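Local coordinates for putative Lipoprotein (Clostridium perfringens, PDB 5J7R) that is of unknown function but, as a putative lipoprotein with a sporulation and spore germination domain, may act at the cell envelope, at residues 59-63 with 116-121; 96-102 with 134-139; 105-111 with 141-146. All coordinates share one frame; numbering follows the deposited sequence. Where two conformers were deposited one is given.

Contact 1. Residues 59-63 with 116-121; sequences LIQAL and GIIATI
Ile60 and Ile121 meet where helices 51-65 and 107-121 pass one another, the side chains crossing at about a right angle with their CD1 atoms 3.4 Å apart. Each bends its terminal methyl toward the other's helix (chi2 -59° in Ile60, -62° in Ile121), which is how two residues whose CB atoms do not face the partner helix still touch. The same Ile60 CD1 also rests 4.1 Å from Ile117 CG2, one turn earlier on helix 107-121. On the other flank Leu63 and Thr120 reach toward each other tip to tip. Both methyls of Leu63 lie against the threonine head, CD2 standing 3.6 Å from Thr120 OG1, while Thr120 CG2 turns to Leu59 CB at 4.0 Å. The hydroxyl can sit among these carbons because it is bonded elsewhere: Thr120 OG1 donates to Gly116 O at 2.6 Å, approaching that carbonyl from the face opposite to the one used by Thr120 N, and accepts a hydrogen bond from the backbone N of Tyr30 of a second subunit. Leu29 of that subunit packs on Thr120, and Tyr30 on Leu63. Behind the isoleucines lies the three-stranded sheet, with Ile95 touching both Ile60 and Ile117. The two short axes approach to 10.4 Å, their N-to-C directions 143° apart, and every touching residue is buried. Two roughly antiparallel helices thus share an aliphatic seam over one sheet face, the layered alpha/beta core of a sporulation and spore germination family domain.

Contact 2. Residues 96-102 with 134-139; sequences NLSKEAI and VDNQMV
Leu97 and Val134 make a parallel beta bridge at the point where strands 92-97 and 129-134 end, and a type I' turn, Val134 to Gln137, reverses the second segment. Leu97 O is the backbone acceptor here: Asp135 N donates to it at 2.8 Å, and Val134 CA adds a CA-H...O contact at 3.2 Å. One residue back, the Asn96 side chain extends the pairing into the turn. With its CG anti to the backbone N (chi1 -175°), the amide swings over to the turn, and OD1 accepts from Asn136 N at 2.9 Å, the donor tilted 20° from the amide plane. The other end of the group, ND2, is hydrogen-bonded to Ser85 OG on the neighbouring strand 83-89. Apolar packing takes over beyond the strand ends. Val134 sends CG1 against the backbone leading into the 3-10 segment 99-101, 3.6 Å from Ser98 O, and Ile102 comes in from just beyond that segment to place CD1 3.8 Å from Val134 CG1. The same Ile102 methyl touches Val139 CG1 at 4.2 Å, joining the two ends of the second segment. Ser98 helps to set the course of the short 3-10 segment, since its OG donates to Glu100 OE2 and accepts from Lys82 N. Because both ends of the Asn96 amide are engaged, its rotation is fixed, and one side chain on the central strand ties the turn on one flank to strand 83-89 on the other.

Contact 3. Residues 105-111 with 141-146; sequences MSATKEQ and SLGGNF
Ser141 places OG 2.9 Å from Glu110 OE2; OG donates to Phe146 O and also accepts from Gly144 N, an ST motif, and the loop curls around the carboxylate. Leu142 follows, its CB touched by the terminal methyl CE of the selenomethionine Met105. At Gly143 the backbones come closest, by CA atoms: without a side chain, its CA lies against Met105 CB and CG, its O takes a weak hydrogen bond from Met105 N, and its N donates to Glu110 OE2 at 2.9 Å from well above the carboxylate plane, 71° out of it. Gly144 turns the chain with a positive phi (119°). Asn145 then closes the loop over the acid, its N donating to Glu110 OE1 at 2.7 Å on the syn lone pair, and its side chain reaches the helix start, where ND2 makes a weak bond to Met105 O and CG packs at 3.6 Å on Ala107 CB. Phe146 ends the segment with its ring plane almost perpendicular to the carboxylate. Ala107 O meets the ring at its edge, 3.4 Å from CE1, and Gln111 CB lies 3.7 Å from CZ; Gln111 NE2 is hydrogen-bonded to Glu115 OE2. Glu110 gets to the loop because its chain is fully extended, CG anti to the backbone N (chi1 -177°). Its buried carboxylate, with a loop backbone N-H bonded to each oxygen and the N-terminal turn of its own helix close by, would probably be stabilised in the ionised form.

Overall arrangement
Contacts 1 and 3 lie along the same helix, 107-121: its C-terminal turns pack on helix 51-65, and its first turns hold the loop 141-146, with the contact centres about 17 Å apart. Contact 2 sits at the ends of strand 92-97, which precedes that helix, and of strand 129-134, which follows it, about 16 Å from contact 1 and about 15 Å from contact 3 between centres. Contacts 2 and 3 touch directly, Ile102 CG2 lying 3.5 Å from Leu142 O. Along the chain the segments of each pair of contacts alternate, so the three join parts that interleave in sequence. A second subunit reaches contacts 1 and 3 but not contact 2. The bound magnesium ion is about 13 Å from the Ile121 side chain.

Contact 1. Residues 59-63 with 116-121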
loop_
_atom_site.group_PDB
_atom_site.type_symbol
_atom_site.label_atom_id
_atom_site.label_comp_id
_atom_site.label_asym_id
_atom_site.label_seq_id
_atom_site.Cartn_x
_atom_site.Cartn_y
_atom_site.Cartn_z
ATOM N N LEU A 59 5.759 1.141 -9.349
ATOM C CA LEU A 59 6.257 2.334 -10.048
ATOM C C LEU A 59 7.329 1.995 -11.076
ATOM O O LEU A 59 7.253 2.473 -12.211
ATOM C CB LEU A 59 6.793 3.384 -9.060
ATOM C CG LEU A 59 5.763 4.032 -8.128
ATOM C CD1 LEU A 59 6.446 4.934 -7.108
ATOM C CD2 LEU A 59 4.743 4.810 -8.933
ATOM N N ILE A 60 8.328 1.192 -10.698
ATOM C CA ILE A 60 9.372 0.816 -11.654
ATOM C C ILE A 60 8.764 0.031 -12.804
ATOM O O ILE A 60 9.204 0.161 -13.951
ATOM C CB ILE A 60 10.516 -0.018 -11.012
ATOM C CG1 ILE A 60 11.229 0.788 -9.925
ATOM C CG2 ILE A 60 11.550 -0.457 -12.055
ATOM C CD1 ILE A 60 11.858 2.082 -10.400
ATOM N N GLN A 61 7.749 -0.776 -12.497
ATOM C CA GLN A 61 7.121 -1.603 -13.538
ATOM C C GLN A 61 6.421 -0.671 -14.475
ATOM O O GLN A 61 6.390 -0.900 -15.669
ATOM C CB GLN A 61 6.025 -2.544 -12.980
ATOM C CG GLN A 61 5.995 -3.911 -13.663
ATOM C CD GLN A 61 7.167 -4.823 -13.341
ATOM O OE1 GLN A 61 7.878 -5.236 -14.252
ATOM N NE2 GLN A 61 7.386 -5.135 -12.068
ATOM N N ALA A 62 5.811 0.365 -13.904
ATOM C CA ALA A 62 5.084 1.353 -14.689
ATOM C C ALA A 62 6.013 2.146 -15.615
ATOM O O ALA A 62 5.632 2.466 -16.734
ATOM C CB ALA A 62 4.289 2.283 -13.788
ATOM N N LEU A 63 7.218 2.447 -15.150
ATOM C CA LEU A 63 8.209 3.162 -15.974
ATOM C C LEU A 63 8.646 2.297 -17.155
ATOM O O LEU A 63 8.795 2.792 -18.257
ATOM C CB LEU A 63 9.444 3.581 -15.148
ATOM C CG LEU A 63 9.251 4.626 -14.065
ATOM C CD1 LEU A 63 10.533 4.824 -13.279
ATOM C CD2 LEU A 63 8.789 5.953 -14.650
ATOM N N GLY A 116 14.723 10.410 -14.218
ATOM C CA GLY A 116 13.334 9.932 -14.247
ATOM C C GLY A 116 13.056 8.845 -13.209
ATOM O O GLY A 116 12.020 8.853 -12.554
ATOM N N ILE A 117 13.997 7.920 -13.062
ATOM C CA ILE A 117 13.883 6.852 -12.084
ATOM C C ILE A 117 13.908 7.473 -10.676
ATOM O O ILE A 117 13.049 7.177 -9.853
ATOM C CB ILE A 117 14.995 5.799 -12.264
ATOM C CG1 ILE A 117 14.831 5.119 -13.628
ATOM C CG2 ILE A 117 14.920 4.731 -11.175
ATOM C CD1 ILE A 117 15.973 4.199 -14.019
ATOM N N ILE A 118 14.872 8.352 -10.430
ATOM C CA ILE A 118 15.005 9.024 -9.130
ATOM C C ILE A 118 13.791 9.857 -8.788
ATOM O O ILE A 118 13.261 9.754 -7.686
ATOM C CB ILE A 118 16.273 9.898 -9.073
ATOM C CG1 ILE A 118 17.498 8.981 -9.029
ATOM C CG2 ILE A 118 16.277 10.790 -7.828
ATOM C CD1 ILE A 118 18.828 9.704 -9.040
ATOM N N ALA A 119 13.339 10.675 -9.730
ATOM C CA ALA A 119 12.182 11.523 -9.480
ATOM C C ALA A 119 10.950 10.673 -9.176
ATOM O O ALA A 119 10.131 11.047 -8.343
ATOM C CB ALA A 119 11.916 12.427 -10.664
ATOM N N THR A 120 10.833 9.535 -9.851
ATOM C CA THR A 120 9.685 8.656 -9.650
ATOM C C THR A 120 9.765 7.932 -8.309
ATOM O O THR A 120 8.819 7.974 -7.529
ATOM C CB THR A 120 9.578 7.626 -10.776
ATOM O OG1 THR A 120 9.509 8.309 -12.038
ATOM C CG2 THR A 120 8.342 6.742 -10.598
ATOM N N ILE A 121 10.902 7.299 -8.050
ATOM C CA ILE A 121 11.116 6.554 -6.811
ATOM C C ILE A 121 11.210 7.391 -5.540
ATOM O O ILE A 121 10.642 7.004 -4.521
ATOM C CB ILE A 121 12.335 5.613 -6.924
ATOM C CG1 ILE A 121 12.030 4.494 -7.912
ATOM C CG2 ILE A 121 12.669 4.973 -5.586
ATOM C CD1 ILE A 121 10.872 3.586 -7.502
#

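Contact 2. Residues 96-102 with 134-139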
loop_
_atom_site.group_PDB
_atom_site.type_symbol
_atom_site.label_atom_id
_atom_site.label_comp_id
_atom_site.label_asym_id
_atom_site.label_seq_id
_atom_site.Cartn_x
_atom_site.Cartn_y
_atom_site.Cartn_z
ATOM N N ASN A 96 16.846 -3.932 -9.159
ATOM C CA ASN A 96 17.536 -4.977 -9.882
ATOM C C ASN A 96 16.865 -5.252 -11.219
ATOM O O ASN A 96 15.778 -5.818 -11.269
ATOM C CB ASN A 96 17.558 -6.230 -9.018
ATOM C CG ASN A 96 18.370 -7.342 -9.625
ATOM O OD1 ASN A 96 19.245 -7.110 -10.470
ATOM N ND2 ASN A 96 18.116 -8.561 -9.175
ATOM N N LEU A 97 17.547 -4.882 -12.301
ATOM C CA LEU A 97 17.023 -5.036 -13.662
ATOM C C LEU A 97 17.722 -6.154 -14.410
ATOM O O LEU A 97 18.747 -6.655 -13.968
ATOM C CB LEU A 97 17.209 -3.721 -14.433
ATOM C CG LEU A 97 16.614 -2.464 -13.774
ATOM C CD1 LEU A 97 17.006 -1.221 -14.553
ATOM C CD2 LEU A 97 15.098 -2.553 -13.628
ATOM N N SER A 98 17.146 -6.546 -15.542
ATOM C CA SER A 98 17.719 -7.590 -16.388
ATOM C C SER A 98 18.744 -6.965 -17.336
ATOM O O SER A 98 18.883 -5.734 -17.399
ATOM C CB SER A 98 16.625 -8.282 -17.199
ATOM O OG SER A 98 15.962 -7.365 -18.054
ATOM N N LYS A 99 19.450 -7.815 -18.075
ATOM C CA LYS A 99 20.472 -7.388 -19.050
ATOM C C LYS A 99 19.928 -6.447 -20.156
ATOM O O LYS A 99 20.669 -5.617 -20.683
ATOM C CB LYS A 99 21.102 -8.637 -19.683
ATOM C CG LYS A 99 22.177 -8.419 -20.732
ATOM C CD LYS A 99 22.573 -9.751 -21.369
ATOM C CE LYS A 99 23.735 -9.659 -22.350
ATOM N NZ LYS A 99 24.268 -11.009 -22.711
ATOM N N GLU A 100 18.643 -6.573 -20.495
ATOM C CA GLU A 100 18.018 -5.734 -21.540
ATOM C C GLU A 100 18.085 -4.231 -21.243
ATOM O O GLU A 100 17.986 -3.427 -22.154
ATOM C CB GLU A 100 16.555 -6.138 -21.799
ATOM C CG GLU A 100 16.345 -7.486 -22.490
ATOM C CD GLU A 100 16.723 -8.699 -21.652
ATOM O OE1 GLU A 100 16.991 -9.749 -22.256
ATOM O OE2 GLU A 100 16.767 -8.607 -20.400
ATOM N N ALA A 101 18.258 -3.867 -19.977
ATOM C CA ALA A 101 18.345 -2.455 -19.586
ATOM C C ALA A 101 19.627 -1.780 -20.061
ATOM O O ALA A 101 19.670 -0.560 -20.183
ATOM C CB ALA A 101 18.223 -2.315 -18.075
ATOM N N ILE A 102 20.667 -2.577 -20.315
ATOM C CA ILE A 102 21.955 -2.056 -20.773
ATOM C C ILE A 102 21.948 -1.950 -22.296
ATOM O O ILE A 102 21.922 -2.964 -22.993
ATOM C CB ILE A 102 23.138 -2.938 -20.301
ATOM C CG1 ILE A 102 23.164 -3.012 -18.766
ATOM C CG2 ILE A 102 24.465 -2.381 -20.819
ATOM C CD1 ILE A 102 24.245 -3.915 -18.196
ATOM N N VAL A 134 22.130 -5.037 -12.248
ATOM C CA VAL A 134 21.747 -5.767 -13.436
ATOM C C VAL A 134 22.073 -7.225 -13.165
ATOM O O VAL A 134 23.201 -7.546 -12.794
ATOM C CB VAL A 134 22.491 -5.249 -14.677
ATOM C CG1 VAL A 134 22.115 -6.058 -15.909
ATOM C CG2 VAL A 134 22.179 -3.769 -14.885
ATOM N N ASP A 135 21.075 -8.094 -13.318
ATOM C CA ASP A 135 21.226 -9.541 -13.081
ATOM C C ASP A 135 21.809 -9.828 -11.698
ATOM O O ASP A 135 22.750 -10.613 -11.556
ATOM C CB ASP A 135 22.089 -10.184 -14.166
ATOM C CG ASP A 135 22.117 -11.713 -14.079
ATOM O OD1 ASP A 135 21.337 -12.317 -13.317
ATOM O OD2 ASP A 135 22.929 -12.322 -14.790
ATOM N N ASN A 136 21.247 -9.160 -10.695
ATOM C CA ASN A 136 21.637 -9.285 -9.285
ATOM C C ASN A 136 23.079 -8.831 -9.002
ATOM O O ASN A 136 23.576 -9.032 -7.898
ATOM C CB ASN A 136 21.455 -10.729 -8.790
ATOM C CG ASN A 136 21.281 -10.807 -7.286
ATOM O OD1 ASN A 136 21.210 -9.787 -6.605
ATOM N ND2 ASN A 136 21.193 -12.024 -6.763
ATOM N N GLN A 137 23.739 -8.216 -9.983
ATOM C CA GLN A 137 25.143 -7.771 -9.815
ATOM C C GLN A 137 25.352 -6.296 -10.080
ATOM O O GLN A 137 24.514 -5.630 -10.687
ATOM C CB GLN A 137 26.073 -8.570 -10.743
ATOM C CG GLN A 137 26.024 -10.083 -10.552
ATOM C CD GLN A 137 26.794 -10.865 -11.619
ATOM O OE1 GLN A 137 27.456 -10.296 -12.487
ATOM N NE2 GLN A 137 26.705 -12.185 -11.549
HETATM N N MSE A 138 26.496 -5.801 -9.629
HETATM C CA MSE A 138 26.873 -4.405 -9.808
HETATM C C MSE A 138 27.262 -4.143 -11.229
HETATM O O MSE A 138 27.784 -5.026 -11.892
HETATM C CB MSE A 138 28.136 -4.172 -8.958
HETATM C CG MSE A 138 28.595 -2.709 -8.937
HETATM SE SE MSE A 138 30.239 -2.706 -10.009
HETATM C CE MSE A 138 31.430 -2.562 -8.468
ATOM N N VAL A 139 26.999 -2.920 -11.699
ATOM C CA VAL A 139 27.358 -2.492 -13.062
ATOM C C VAL A 139 27.911 -1.067 -13.087
ATOM O O VAL A 139 27.519 -0.216 -12.279
ATOM C CB VAL A 139 26.184 -2.602 -14.054
ATOM C CG1 VAL A 139 25.898 -4.061 -14.359
ATOM C CG2 VAL A 139 24.946 -1.885 -13.528
#

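Contact 3. Residues 105-111 with 141-146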
loop_
_atom_site.group_PDB
_atom_site.type_symbol
_atom_site.label_atom_id
_atom_site.label_comp_id
_atom_site.label_asym_id
_atom_site.label_seq_id
_atom_site.Cartn_x
_atom_site.Cartn_y
_atom_site.Cartn_z
HETATM N N MSE A 105 23.357 4.522 -25.197
HETATM C CA MSE A 105 22.564 5.750 -25.075
HETATM C C MSE A 105 23.417 6.988 -25.111
HETATM O O MSE A 105 24.599 6.953 -24.764
HETATM C CB MSE A 105 21.850 5.842 -23.720
HETATM C CG MSE A 105 20.906 4.692 -23.367
HETATM SE SE MSE A 105 20.166 5.004 -21.551
HETATM C CE MSE A 105 19.652 3.149 -21.130
ATOM N N SER A 106 22.806 8.100 -25.522
ATOM C CA SER A 106 23.488 9.392 -25.556
ATOM C C SER A 106 23.515 9.886 -24.118
ATOM O O SER A 106 22.675 9.481 -23.302
ATOM C CB SER A 106 22.735 10.394 -26.424
ATOM O OG SER A 106 21.428 10.628 -25.922
ATOM N N ALA A 107 24.469 10.750 -23.797
ATOM C CA ALA A 107 24.571 11.276 -22.436
ATOM C C ALA A 107 23.327 12.046 -21.987
ATOM O O ALA A 107 22.996 12.044 -20.799
ATOM C CB ALA A 107 25.800 12.137 -22.303
ATOM N N THR A 108 22.638 12.687 -22.925
ATOM C CA THR A 108 21.426 13.441 -22.588
ATOM C C THR A 108 20.262 12.483 -22.308
ATOM O O THR A 108 19.482 12.723 -21.390
ATOM C CB THR A 108 21.060 14.512 -23.648
ATOM O OG1 THR A 108 20.888 13.884 -24.921
ATOM C CG2 THR A 108 22.172 15.559 -23.727
ATOM N N LYS A 109 20.162 11.394 -23.073
ATOM C CA LYS A 109 19.090 10.409 -22.881
ATOM C C LYS A 109 19.327 9.628 -21.584
ATOM O O LYS A 109 18.397 9.433 -20.789
ATOM C CB LYS A 109 19.018 9.453 -24.081
ATOM C CG LYS A 109 17.926 8.419 -24.082
ATOM C CD LYS A 109 16.557 9.022 -24.352
ATOM C CE LYS A 109 15.434 7.994 -24.037
ATOM N NZ LYS A 109 14.072 8.293 -24.578
ATOM N N GLU A 110 20.571 9.206 -21.359
ATOM C CA GLU A 110 20.915 8.452 -20.154
ATOM C C GLU A 110 20.690 9.293 -18.901
ATOM O O GLU A 110 20.250 8.769 -17.879
ATOM C CB GLU A 110 22.358 7.939 -20.191
ATOM C CG GLU A 110 22.725 7.091 -18.970
ATOM C CD GLU A 110 24.128 6.508 -19.005
ATOM O OE1 GLU A 110 24.982 7.108 -19.664
ATOM O OE2 GLU A 110 24.384 5.467 -18.343
ATOM N N GLN A 111 20.983 10.585 -18.975
ATOM C CA GLN A 111 20.785 11.454 -17.816
ATOM C C GLN A 111 19.293 11.591 -17.498
ATOM O O GLN A 111 18.915 11.666 -16.332
ATOM C CB GLN A 111 21.424 12.826 -18.023
ATOM C CG GLN A 111 21.288 13.728 -16.806
ATOM C CD GLN A 111 22.018 15.046 -16.938
ATOM O OE1 GLN A 111 22.849 15.231 -17.827
ATOM N NE2 GLN A 111 21.718 15.972 -16.035
ATOM N N SER A 141 27.722 1.081 -15.797
ATOM C CA SER A 141 26.815 2.010 -16.492
ATOM C C SER A 141 25.737 1.323 -17.336
ATOM O O SER A 141 25.933 0.205 -17.813
ATOM C CB SER A 141 27.650 2.910 -17.423
ATOM O OG SER A 141 26.850 3.894 -18.062
ATOM N N LEU A 142 24.600 1.999 -17.516
ATOM C CA LEU A 142 23.515 1.479 -18.355
ATOM C C LEU A 142 23.725 1.879 -19.800
ATOM O O LEU A 142 23.670 1.044 -20.700
ATOM C CB LEU A 142 22.146 2.007 -17.922
ATOM C CG LEU A 142 21.547 1.518 -16.617
ATOM C CD1 LEU A 142 20.201 2.194 -16.414
ATOM C CD2 LEU A 142 21.388 0.006 -16.625
ATOM N N GLY A 143 23.937 3.177 -20.004
ATOM C CA GLY A 143 24.135 3.760 -21.327
ATOM C C GLY A 143 25.562 3.938 -21.764
ATOM O O GLY A 143 25.822 3.964 -22.951
ATOM N N GLY A 144 26.472 4.091 -20.803
ATOM C CA GLY A 144 27.885 4.276 -21.079
ATOM C C GLY A 144 28.422 5.611 -20.569
ATOM O O GLY A 144 29.623 5.745 -20.319
ATOM N N ASN A 145 27.541 6.592 -20.373
ATOM C CA ASN A 145 27.981 7.937 -19.935
ATOM C C ASN A 145 27.896 8.268 -18.440
ATOM O O ASN A 145 28.327 9.343 -18.028
ATOM C CB ASN A 145 27.180 9.005 -20.681
ATOM C CG ASN A 145 27.135 8.772 -22.192
ATOM O OD1 ASN A 145 28.138 8.972 -22.856
ATOM N ND2 ASN A 145 25.962 8.422 -22.752
ATOM N N PHE A 146 27.321 7.385 -17.637
ATOM C CA PHE A 146 27.176 7.630 -16.204
ATOM C C PHE A 146 27.574 6.437 -15.359
ATOM O O PHE A 146 27.231 5.299 -15.665
ATOM C CB PHE A 146 25.752 8.083 -15.869
ATOM C CG PHE A 146 25.451 9.483 -16.306
ATOM C CD1 PHE A 146 24.983 9.744 -17.582
ATOM C CD2 PHE A 146 25.650 10.551 -15.433
ATOM C CE1 PHE A 146 24.717 11.039 -17.986
ATOM C CE2 PHE A 146 25.385 11.848 -15.830
ATOM C CZ PHE A 146 24.918 12.093 -17.111
#